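Local coordinates for protein NANS (YJHS), A 9-O-acetyl N-acetylneuraminic acid esterase (Escherichia coli O157:H7 EDL933, PDB 3PT5) that removes the 9-O-acetyl group from 9-O-acetyl-N-acetylneuraminate, a sialic acid of mammalian mucosa, as an esterase of the SGNH hydrolase superfamily, at residues 256-261 with 265-270; 193-198 with 244-249; 169-174 with 212-217. One frame throughout, in Å; residues are numbered along the deposited sequence.

All three contacts belong to one alpha/beta chain. Contact 1 is a surface contact: the loop 256-261 folds back on the edge strand 265-268, one of the two outermost, and packs an amide on a ring. Contact 2 is partly buried and lies farthest from the middle of the chain. It joins a loop to two short helices through apolar groups, a methionine and an aromatic ring. Contact 3, also partly buried, pairs helices 162-176 and 203-218 and is the one contact of the three with hydrogen bonds across its segments. Contacts 1 and 3 touch, I265 packing on R215 of helix 203-218. Contact 2 stays apart from both, but its helix 247-253 leads into contact 1.

Contact 1: residues 256-261 with 265-270; sequences NYQNNI and IIFVDF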
loop_
_atom_site.group_PDB
_atom_site.type_symbol
_atom_site.label_atom_id
_atom_site.label_comp_id
_atom_site.label_asym_id
_atom_site.label_seq_id
_atom_site.Cartn_x
_atom_site.Cartn_y
_atom_site.Cartn_z
ATOM N N ASN A 256 -11.613 15.059 -4.477
ATOM C CA ASN A 256 -10.681 15.329 -5.546
ATOM C C ASN A 256 -10.171 14.055 -6.240
ATOM O O ASN A 256 -9.659 14.099 -7.356
ATOM C CB ASN A 256 -9.522 16.174 -5.047
ATOM C CG ASN A 256 -8.604 16.596 -6.166
ATOM O OD1 ASN A 256 -9.035 17.255 -7.135
ATOM N ND2 ASN A 256 -7.323 16.249 -6.041
ATOM N N TYR A 257 -10.291 12.922 -5.566
ATOM C CA TYR A 257 -9.936 11.634 -6.181
ATOM C C TYR A 257 -11.039 11.142 -7.119
ATOM O O TYR A 257 -10.797 10.262 -7.939
ATOM C CB TYR A 257 -9.705 10.580 -5.109
ATOM C CG TYR A 257 -8.493 10.833 -4.231
ATOM C CD1 TYR A 257 -7.282 11.289 -4.766
ATOM C CD2 TYR A 257 -8.546 10.583 -2.865
ATOM C CE1 TYR A 257 -6.162 11.525 -3.938
ATOM C CE2 TYR A 257 -7.443 10.798 -2.040
ATOM C CZ TYR A 257 -6.256 11.258 -2.565
ATOM O OH TYR A 257 -5.177 11.476 -1.719
ATOM N N GLN A 258 -12.235 11.711 -6.966
ATOM C CA GLN A 258 -13.436 11.315 -7.711
ATOM C C GLN A 258 -13.773 12.301 -8.827
ATOM O O GLN A 258 -14.457 11.956 -9.796
ATOM C CB GLN A 258 -14.634 11.259 -6.755
ATOM C CG GLN A 258 -14.496 10.260 -5.641
ATOM C CD GLN A 258 -15.487 10.473 -4.499
ATOM O OE1 GLN A 258 -16.700 10.393 -4.690
ATOM N NE2 GLN A 258 -14.960 10.701 -3.291
ATOM N N ASN A 259 -13.335 13.545 -8.667
ATOM C CA ASN A 259 -13.613 14.602 -9.633
ATOM C C ASN A 259 -12.338 15.293 -10.088
ATOM O O ASN A 259 -12.317 16.506 -10.309
ATOM C CB ASN A 259 -14.575 15.630 -9.023
ATOM C CG ASN A 259 -15.903 15.025 -8.655
ATOM O OD1 ASN A 259 -16.595 14.451 -9.494
ATOM N ND2 ASN A 259 -16.266 15.133 -7.373
ATOM N N ASN A 260 -11.283 14.514 -10.281
ATOM C CA ASN A 260 -9.994 15.086 -10.620
ATOM C C ASN A 260 -9.940 15.666 -12.045
ATOM O O ASN A 260 -10.573 15.130 -12.958
ATOM C CB ASN A 260 -8.911 14.031 -10.433
ATOM C CG ASN A 260 -7.584 14.639 -10.121
ATOM O OD1 ASN A 260 -6.876 15.077 -11.013
ATOM N ND2 ASN A 260 -7.255 14.717 -8.846
ATOM N N ILE A 261 -9.163 16.734 -12.227
ATOM C CA ILE A 261 -8.962 17.326 -13.555
ATOM C C ILE A 261 -8.008 16.495 -14.411
ATOM O O ILE A 261 -8.051 16.553 -15.636
ATOM C CB ILE A 261 -8.486 18.805 -13.495
ATOM C CG1 ILE A 261 -7.211 18.953 -12.667
ATOM C CG2 ILE A 261 -9.593 19.691 -12.936
ATOM C CD1 ILE A 261 -5.932 19.063 -13.475
ATOM N N ILE A 265 -7.540 9.023 -13.040
ATOM C CA ILE A 265 -7.526 9.003 -11.596
ATOM C C ILE A 265 -8.785 8.242 -11.234
ATOM O O ILE A 265 -9.901 8.724 -11.483
ATOM C CB ILE A 265 -7.497 10.435 -10.981
ATOM C CG1 ILE A 265 -6.322 11.264 -11.542
ATOM C CG2 ILE A 265 -7.506 10.371 -9.423
ATOM C CD1 ILE A 265 -4.905 10.800 -11.152
ATOM N N ILE A 266 -8.609 7.045 -10.663
ATOM C CA ILE A 266 -9.739 6.144 -10.470
ATOM C C ILE A 266 -9.988 5.935 -8.977
ATOM O O ILE A 266 -9.143 5.379 -8.279
ATOM C CB ILE A 266 -9.514 4.808 -11.199
ATOM C CG1 ILE A 266 -9.324 5.038 -12.703
ATOM C CG2 ILE A 266 -10.688 3.841 -11.004
ATOM C CD1 ILE A 266 -7.910 4.909 -13.118
ATOM N N PHE A 267 -11.147 6.400 -8.515
ATOM C CA PHE A 267 -11.529 6.272 -7.116
ATOM C C PHE A 267 -12.006 4.864 -6.804
ATOM O O PHE A 267 -12.906 4.310 -7.471
ATOM C CB PHE A 267 -12.617 7.280 -6.753
ATOM C CG PHE A 267 -12.983 7.275 -5.305
ATOM C CD1 PHE A 267 -12.050 7.613 -4.315
ATOM C CD2 PHE A 267 -14.285 6.984 -4.926
ATOM C CE1 PHE A 267 -12.443 7.622 -2.952
ATOM C CE2 PHE A 267 -14.660 6.980 -3.585
ATOM C CZ PHE A 267 -13.758 7.318 -2.616
ATOM N N VAL A 268 -11.392 4.267 -5.787
ATOM C CA VAL A 268 -11.734 2.923 -5.377
ATOM C C VAL A 268 -12.358 2.970 -3.986
ATOM O O VAL A 268 -11.686 3.341 -3.042
ATOM C CB VAL A 268 -10.473 1.982 -5.374
ATOM C CG1 VAL A 268 -10.869 0.606 -4.914
ATOM C CG2 VAL A 268 -9.838 1.917 -6.743
ATOM N N ASP A 269 -13.628 2.582 -3.842
ATOM C CA ASP A 269 -14.217 2.556 -2.515
ATOM C C ASP A 269 -14.664 1.179 -2.046
ATOM O O ASP A 269 -14.639 0.223 -2.825
ATOM C CB ASP A 269 -15.299 3.637 -2.373
ATOM C CG ASP A 269 -16.515 3.377 -3.212
ATOM O OD1 ASP A 269 -16.557 2.400 -3.987
ATOM O OD2 ASP A 269 -17.475 4.182 -3.076
ATOM N N PHE A 270 -15.033 1.055 -0.766
ATOM C CA PHE A 270 -15.204 -0.276 -0.168
ATOM C C PHE A 270 -16.531 -0.477 0.524
ATOM O O PHE A 270 -16.929 -1.615 0.812
ATOM C CB PHE A 270 -14.092 -0.505 0.873
ATOM C CG PHE A 270 -12.726 -0.046 0.402
ATOM C CD1 PHE A 270 -12.142 -0.639 -0.699
ATOM C CD2 PHE A 270 -12.044 1.015 1.057
ATOM C CE1 PHE A 270 -10.898 -0.223 -1.168
ATOM C CE2 PHE A 270 -10.780 1.453 0.575
ATOM C CZ PHE A 270 -10.210 0.820 -0.536
#
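Q258 lies flat along the ring of F267. The two side chains run side by side and point the same way. Q258 CG sits over one face, 3.6 Å from the ring centroid, in a CH-pi contact. Beyond CG the chain is extended and carries the amide along the same ring. The amide and ring planes are only 15° apart, so the two groups stack. NE2 of Q258 comes within 3.7 Å of F267 CZ. That NH2 group also donates to the carbonyl of Y254, which helps to hold the amide in place.

Y257 meets F267 with its base: Y257 CB is 3.9 Å from F267 CD1. The backbone O of Y257 lies 3.6 Å from I265 CG2. The phenol ring leaves the contact with CG anti to the carbonyl carbon (chi1 -67°). It packs edge-to-face on F207 and Y254, and its hydroxyl bonds to Q190 O and W188 NE1.

The strand 265-268 runs parallel to strand 233-236 at one margin of the central mixed sheet. The loop 256-261 follows helix 247-253 and is the last leg of a beta-alpha-beta crossover from strand 233-236 to strand 265-268. The contact thus folds a connection back on the strand it feeds. I265 and F267, two residues apart, both direct their CB toward the loop.

N260 and I265 cross at a slant. CB of N260 is 3.9 Å from I265 CB, and its amide carbon CG is equally close to I265 CG1. The amide has polar partners on both atoms. ND2 of N260 donates to N256 O over 2.9 Å, with an N-H...O angle of 152°, and also bonds to N208 OD1. OD1 of N260 accepts from L262 N, just past the loop segment.

Contact 2: residues 193-198 with 244-249; sequences FDLMTS and ENFPHA
The backbones come nearest at L195 and A249, whose CA atoms are 5.1 Å apart, and no hydrogen bond joins the two segments.

L195, in a turn with helical backbone angles, meets both F246 and A249. L195 CB lies 3.9 Å from F246 CB. L195 CD2 rests on the backbone of A249, 3.4 Å from A249 C. The carbonyl O of L195 also packs on A249 CB, at 3.3 Å.

Across the contact, F246 is the break between helix 240-245 and helix 247-253. It leaves helical angles after the first helix and takes the N-cap position of the second. Its side chain turns toward the 193-198 loop.

M196 approaches the far end of the F246 ring. Its CG lies over one face, 4.1 Å from the ring centroid and 29° off the normal, in a CH-pi contact. The nearest ring atom is F246 CZ, 3.7 Å from M196 CG. The sulfur SD of M196 is 5.1 Å from the same centroid and stands oblique to the ring, in a Met-aromatic contact. The M196 chain bends at chi3 (-85°), and its CE methyl reaches a face of the F193 ring.

L195 also packs on W242 of helix 240-245 and on Y250 and I253 of helix 247-253. The contact thus lays the loop between strand 182-189 and helix 203-218 against the two short helices that follow strand 233-236.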
loop_
_atom_site.group_PDB
_atom_site.type_symbol
_atom_site.label_atom_id
_atom_site.label_comp_id
_atom_site.label_asym_id
_atom_site.label_seq_id
_atom_site.Cartn_x
_atom_site.Cartn_y
_atom_site.Cartn_z
ATOM N N PHE A 193 -4.092 12.190 7.291
ATOM C CA PHE A 193 -3.481 13.233 8.162
ATOM C C PHE A 193 -3.770 14.627 7.646
ATOM O O PHE A 193 -3.936 15.576 8.434
ATOM C CB PHE A 193 -1.984 13.009 8.357
ATOM C CG PHE A 193 -1.666 12.093 9.501
ATOM C CD1 PHE A 193 -2.546 11.073 9.865
ATOM C CD2 PHE A 193 -0.491 12.253 10.226
ATOM C CE1 PHE A 193 -2.260 10.236 10.920
ATOM C CE2 PHE A 193 -0.209 11.417 11.295
ATOM C CZ PHE A 193 -1.081 10.419 11.644
ATOM N N ASP A 194 -3.856 14.757 6.338
ATOM C CA ASP A 194 -4.197 16.066 5.744
ATOM C C ASP A 194 -5.621 16.524 6.092
ATOM O O ASP A 194 -5.890 17.724 6.116
ATOM C CB ASP A 194 -3.947 16.080 4.234
ATOM C CG ASP A 194 -2.461 16.120 3.893
ATOM O OD1 ASP A 194 -1.747 17.035 4.383
ATOM O OD2 ASP A 194 -1.992 15.256 3.130
ATOM N N LEU A 195 -6.514 15.585 6.384
ATOM C CA LEU A 195 -7.868 15.926 6.819
ATOM C C LEU A 195 -7.886 16.751 8.090
ATOM O O LEU A 195 -8.843 17.479 8.353
ATOM C CB LEU A 195 -8.687 14.676 7.100
ATOM C CG LEU A 195 -8.964 13.712 5.963
ATOM C CD1 LEU A 195 -9.589 12.434 6.538
ATOM C CD2 LEU A 195 -9.887 14.352 4.975
ATOM N N MET A 196 -6.849 16.598 8.906
ATOM C CA MET A 196 -6.799 17.200 10.233
ATOM C C MET A 196 -6.232 18.602 10.259
ATOM O O MET A 196 -6.412 19.309 11.247
ATOM C CB MET A 196 -5.957 16.322 11.165
ATOM C CG MET A 196 -6.583 14.981 11.409
ATOM S SD MET A 196 -5.720 14.104 12.715
ATOM C CE MET A 196 -4.425 13.345 11.816
ATOM N N THR A 197 -5.490 18.977 9.208
ATOM C CA THR A 197 -4.716 20.227 9.271
ATOM C C THR A 197 -5.574 21.414 8.833
ATOM O O THR A 197 -6.579 21.253 8.126
ATOM C CB THR A 197 -3.374 20.201 8.460
ATOM O OG1 THR A 197 -3.654 20.341 7.066
ATOM C CG2 THR A 197 -2.586 18.920 8.686
ATOM N N SER A 198 -5.174 22.604 9.262
ATOM C CA SER A 198 -5.914 23.814 8.888
ATOM C C SER A 198 -5.708 24.087 7.392
ATOM O O SER A 198 -6.509 24.789 6.761
ATOM C CB SER A 198 -5.477 25.015 9.739
ATOM O OG SER A 198 -4.141 25.370 9.450
ATOM N N GLU A 244 -16.330 10.292 9.162
ATOM C CA GLU A 244 -17.347 10.841 10.085
ATOM C C GLU A 244 -16.823 12.034 10.854
ATOM O O GLU A 244 -17.586 12.926 11.211
ATOM C CB GLU A 244 -17.804 9.794 11.103
ATOM C CG GLU A 244 -18.610 8.651 10.502
ATOM C CD GLU A 244 -19.308 7.792 11.568
ATOM O OE1 GLU A 244 -19.290 8.167 12.760
ATOM O OE2 GLU A 244 -19.862 6.730 11.225
ATOM N N ASN A 245 -15.524 12.048 11.114
ATOM C CA ASN A 245 -14.935 13.042 12.014
ATOM C C ASN A 245 -14.393 14.288 11.302
ATOM O O ASN A 245 -14.195 15.337 11.931
ATOM C CB ASN A 245 -13.861 12.387 12.890
ATOM C CG ASN A 245 -14.457 11.654 14.088
ATOM O OD1 ASN A 245 -14.767 12.268 15.117
ATOM N ND2 ASN A 245 -14.630 10.336 13.963
ATOM N N PHE A 246 -14.158 14.168 9.995
ATOM C CA PHE A 246 -13.603 15.257 9.195
ATOM C C PHE A 246 -14.382 15.329 7.858
ATOM O O PHE A 246 -13.790 15.249 6.798
ATOM C CB PHE A 246 -12.081 15.062 8.973
ATOM C CG PHE A 246 -11.326 14.765 10.231
ATOM C CD1 PHE A 246 -10.898 15.798 11.077
ATOM C CD2 PHE A 246 -11.116 13.449 10.636
ATOM C CE1 PHE A 246 -10.221 15.528 12.268
ATOM C CE2 PHE A 246 -10.441 13.164 11.831
ATOM C CZ PHE A 246 -10.002 14.204 12.653
ATOM N N PRO A 247 -15.723 15.513 7.924
ATOM C CA PRO A 247 -16.537 15.445 6.708
ATOM C C PRO A 247 -16.227 16.546 5.670
ATOM O O PRO A 247 -16.202 16.289 4.448
ATOM C CB PRO A 247 -17.981 15.563 7.242
ATOM C CG PRO A 247 -17.853 16.296 8.527
ATOM C CD PRO A 247 -16.519 15.870 9.115
ATOM N N HIS A 248 -15.986 17.766 6.141
ATOM C CA HIS A 248 -15.675 18.880 5.248
ATOM C C HIS A 248 -14.345 18.676 4.542
ATOM O O HIS A 248 -14.240 18.821 3.319
ATOM C CB HIS A 248 -15.665 20.203 6.009
ATOM C CG HIS A 248 -15.725 21.399 5.117
ATOM N ND1 HIS A 248 -14.616 22.164 4.813
ATOM C CD2 HIS A 248 -16.762 21.955 4.445
ATOM C CE1 HIS A 248 -14.968 23.135 3.989
ATOM N NE2 HIS A 248 -16.263 23.031 3.753
ATOM N N ALA A 249 -13.331 18.283 5.311
ATOM C CA ALA A 249 -12.036 17.998 4.727
ATOM C C ALA A 249 -12.096 16.740 3.846
ATOM O O ALA A 249 -11.449 16.681 2.829
ATOM C CB ALA A 249 -10.992 17.851 5.813
#

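Contact 3: residues 169-174 with 212-217; sequences SRTRAA and EAFRRD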
loop_
_atom_site.group_PDB
_atom_site.type_symbol
_atom_site.label_atom_id
_atom_site.label_comp_id
_atom_site.label_asym_id
_atom_site.label_seq_id
_atom_site.Cartn_x
_atom_site.Cartn_y
_atom_site.Cartn_z
ATOM N N SER A 169 11.928 6.791 -8.008
ATOM C CA SER A 169 13.149 6.019 -8.146
ATOM C C SER A 169 12.907 4.516 -8.099
ATOM O O SER A 169 13.470 3.771 -8.927
ATOM C CB SER A 169 14.185 6.478 -7.114
ATOM O OG SER A 169 14.765 5.367 -6.452
ATOM N N ARG A 170 12.040 4.064 -7.187
ATOM C CA ARG A 170 11.712 2.642 -7.087
ATOM C C ARG A 170 10.839 2.150 -8.246
ATOM O O ARG A 170 11.019 1.041 -8.708
ATOM C CB ARG A 170 11.044 2.330 -5.748
ATOM C CG ARG A 170 12.043 2.235 -4.661
ATOM C CD ARG A 170 11.433 2.314 -3.314
ATOM N NE ARG A 170 10.666 1.164 -2.845
ATOM C CZ ARG A 170 11.163 0.001 -2.442
ATOM N NH1 ARG A 170 12.454 -0.316 -2.617
ATOM N NH2 ARG A 170 10.348 -0.880 -1.917
ATOM N N THR A 171 9.897 2.975 -8.695
ATOM C CA THR A 171 9.075 2.604 -9.850
ATOM C C THR A 171 9.941 2.463 -11.100
ATOM O O THR A 171 9.799 1.486 -11.863
ATOM C CB THR A 171 7.937 3.612 -10.075
ATOM O OG1 THR A 171 7.091 3.596 -8.924
ATOM C CG2 THR A 171 7.089 3.246 -11.311
ATOM N N ARG A 172 10.854 3.419 -11.286
ATOM C CA ARG A 172 11.765 3.370 -12.435
ATOM C C ARG A 172 12.627 2.128 -12.352
ATOM O O ARG A 172 12.803 1.452 -13.350
ATOM C CB ARG A 172 12.686 4.577 -12.438
ATOM C CG ARG A 172 12.118 5.814 -13.028
ATOM C CD ARG A 172 13.143 6.929 -12.837
ATOM N NE ARG A 172 12.809 8.121 -13.605
ATOM C CZ ARG A 172 13.148 9.362 -13.263
ATOM N NH1 ARG A 172 13.838 9.594 -12.148
ATOM N NH2 ARG A 172 12.795 10.375 -14.051
ATOM N N ALA A 173 13.144 1.820 -11.157
ATOM C CA ALA A 173 14.037 0.681 -10.946
ATOM C C ALA A 173 13.330 -0.602 -11.320
ATOM O O ALA A 173 13.932 -1.516 -11.887
ATOM C CB ALA A 173 14.515 0.609 -9.484
ATOM N N ALA A 174 12.039 -0.668 -10.993
ATOM C CA ALA A 174 11.265 -1.862 -11.286
ATOM C C ALA A 174 11.126 -2.075 -12.793
ATOM O O ALA A 174 11.170 -3.220 -13.270
ATOM C CB ALA A 174 9.894 -1.779 -10.620
ATOM N N GLU A 212 1.270 14.844 -11.720
ATOM C CA GLU A 212 1.850 15.334 -12.982
ATOM C C GLU A 212 3.383 15.182 -13.022
ATOM O O GLU A 212 3.947 14.857 -14.075
ATOM C CB GLU A 212 1.485 16.793 -13.272
ATOM C CG GLU A 212 0.013 17.159 -13.271
ATOM C CD GLU A 212 -0.212 18.668 -13.274
ATOM O OE1 GLU A 212 0.245 19.371 -12.336
ATOM O OE2 GLU A 212 -0.879 19.168 -14.208
ATOM N N ALA A 213 4.048 15.407 -11.892
ATOM C CA ALA A 213 5.507 15.244 -11.822
ATOM C C ALA A 213 5.902 13.785 -12.037
ATOM O O ALA A 213 6.847 13.478 -12.769
ATOM C CB ALA A 213 6.060 15.769 -10.487
ATOM N N PHE A 214 5.165 12.881 -11.399
ATOM C CA PHE A 214 5.370 11.452 -11.553
ATOM C C PHE A 214 5.287 11.057 -13.044
ATOM O O PHE A 214 6.139 10.324 -13.561
ATOM C CB PHE A 214 4.327 10.690 -10.702
ATOM C CG PHE A 214 4.467 9.178 -10.752
ATOM C CD1 PHE A 214 5.333 8.515 -9.889
ATOM C CD2 PHE A 214 3.678 8.410 -11.634
ATOM C CE1 PHE A 214 5.456 7.110 -9.904
ATOM C CE2 PHE A 214 3.786 7.007 -11.667
ATOM C CZ PHE A 214 4.671 6.342 -10.798
ATOM N N ARG A 215 4.256 11.541 -13.719
ATOM C CA ARG A 215 4.016 11.206 -15.127
ATOM C C ARG A 215 5.105 11.767 -16.046
ATOM O O ARG A 215 5.555 11.061 -16.953
ATOM C CB ARG A 215 2.613 11.642 -15.546
ATOM C CG ARG A 215 1.552 10.797 -14.861
ATOM C CD ARG A 215 0.126 11.277 -15.114
ATOM N NE ARG A 215 -0.812 10.275 -14.609
ATOM C CZ ARG A 215 -2.147 10.372 -14.577
ATOM N NH1 ARG A 215 -2.797 11.442 -15.031
ATOM N NH2 ARG A 215 -2.849 9.348 -14.076
ATOM N N ARG A 216 5.560 12.992 -15.768
ATOM C CA ARG A 216 6.681 13.575 -16.503
ATOM C C ARG A 216 7.916 12.698 -16.304
ATOM O O ARG A 216 8.570 12.311 -17.279
ATOM C CB ARG A 216 6.968 15.022 -16.060
ATOM C CG ARG A 216 5.894 16.034 -16.496
ATOM C CD ARG A 216 6.340 17.485 -16.305
ATOM N NE ARG A 216 6.486 17.846 -14.890
ATOM C CZ ARG A 216 5.512 18.333 -14.122
ATOM N NH1 ARG A 216 4.296 18.534 -14.613
ATOM N NH2 ARG A 216 5.764 18.629 -12.855
ATOM N N ASP A 217 8.188 12.324 -15.050
ATOM C CA ASP A 217 9.390 11.568 -14.697
ATOM C C ASP A 217 9.436 10.110 -15.193
ATOM O O ASP A 217 10.522 9.519 -15.282
ATOM C CB ASP A 217 9.634 11.620 -13.177
ATOM C CG ASP A 217 10.088 12.995 -12.696
ATOM O OD1 ASP A 217 10.496 13.830 -13.525
ATOM O OD2 ASP A 217 10.041 13.252 -11.480
#
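R172 and D217 supply the hydrogen bonds. NH2 of R172 donates to the backbone O of D217 over 2.7 Å, with an N-H...O angle of 134°. The NH2 donor lies in the carbonyl plane of D217, on a lone pair, while the oxygen is tilted from the guanidinium plane. NE of R172 adds a weak bond to the same oxygen, at 3.2 Å, so one carbonyl takes two donors from one guanidinium. The arginine chain is extended from CG to NE, which lets it span the gap between the helices.

The charges are near but do not form a salt bridge: R172 NH2 is 4.2 Å from D217 OD1. The other carboxylate oxygen, OD2, bonds to the Y164 hydroxyl. T171 OG1 sits in plane at the F214 ring edge, but its hydrogen bonds go to L167 O and T25 OG1.

Apolar packing joins T171 and F214, whose side chains cross at about a right angle. The T171 methyl CG2 is 4.0 Å from F214 CZ. Both residues also touch F183 of strand 182-189.

Two helices packed side by side over the largely parallel central sheet are typical of the alpha/beta fold of SGNH hydrolases.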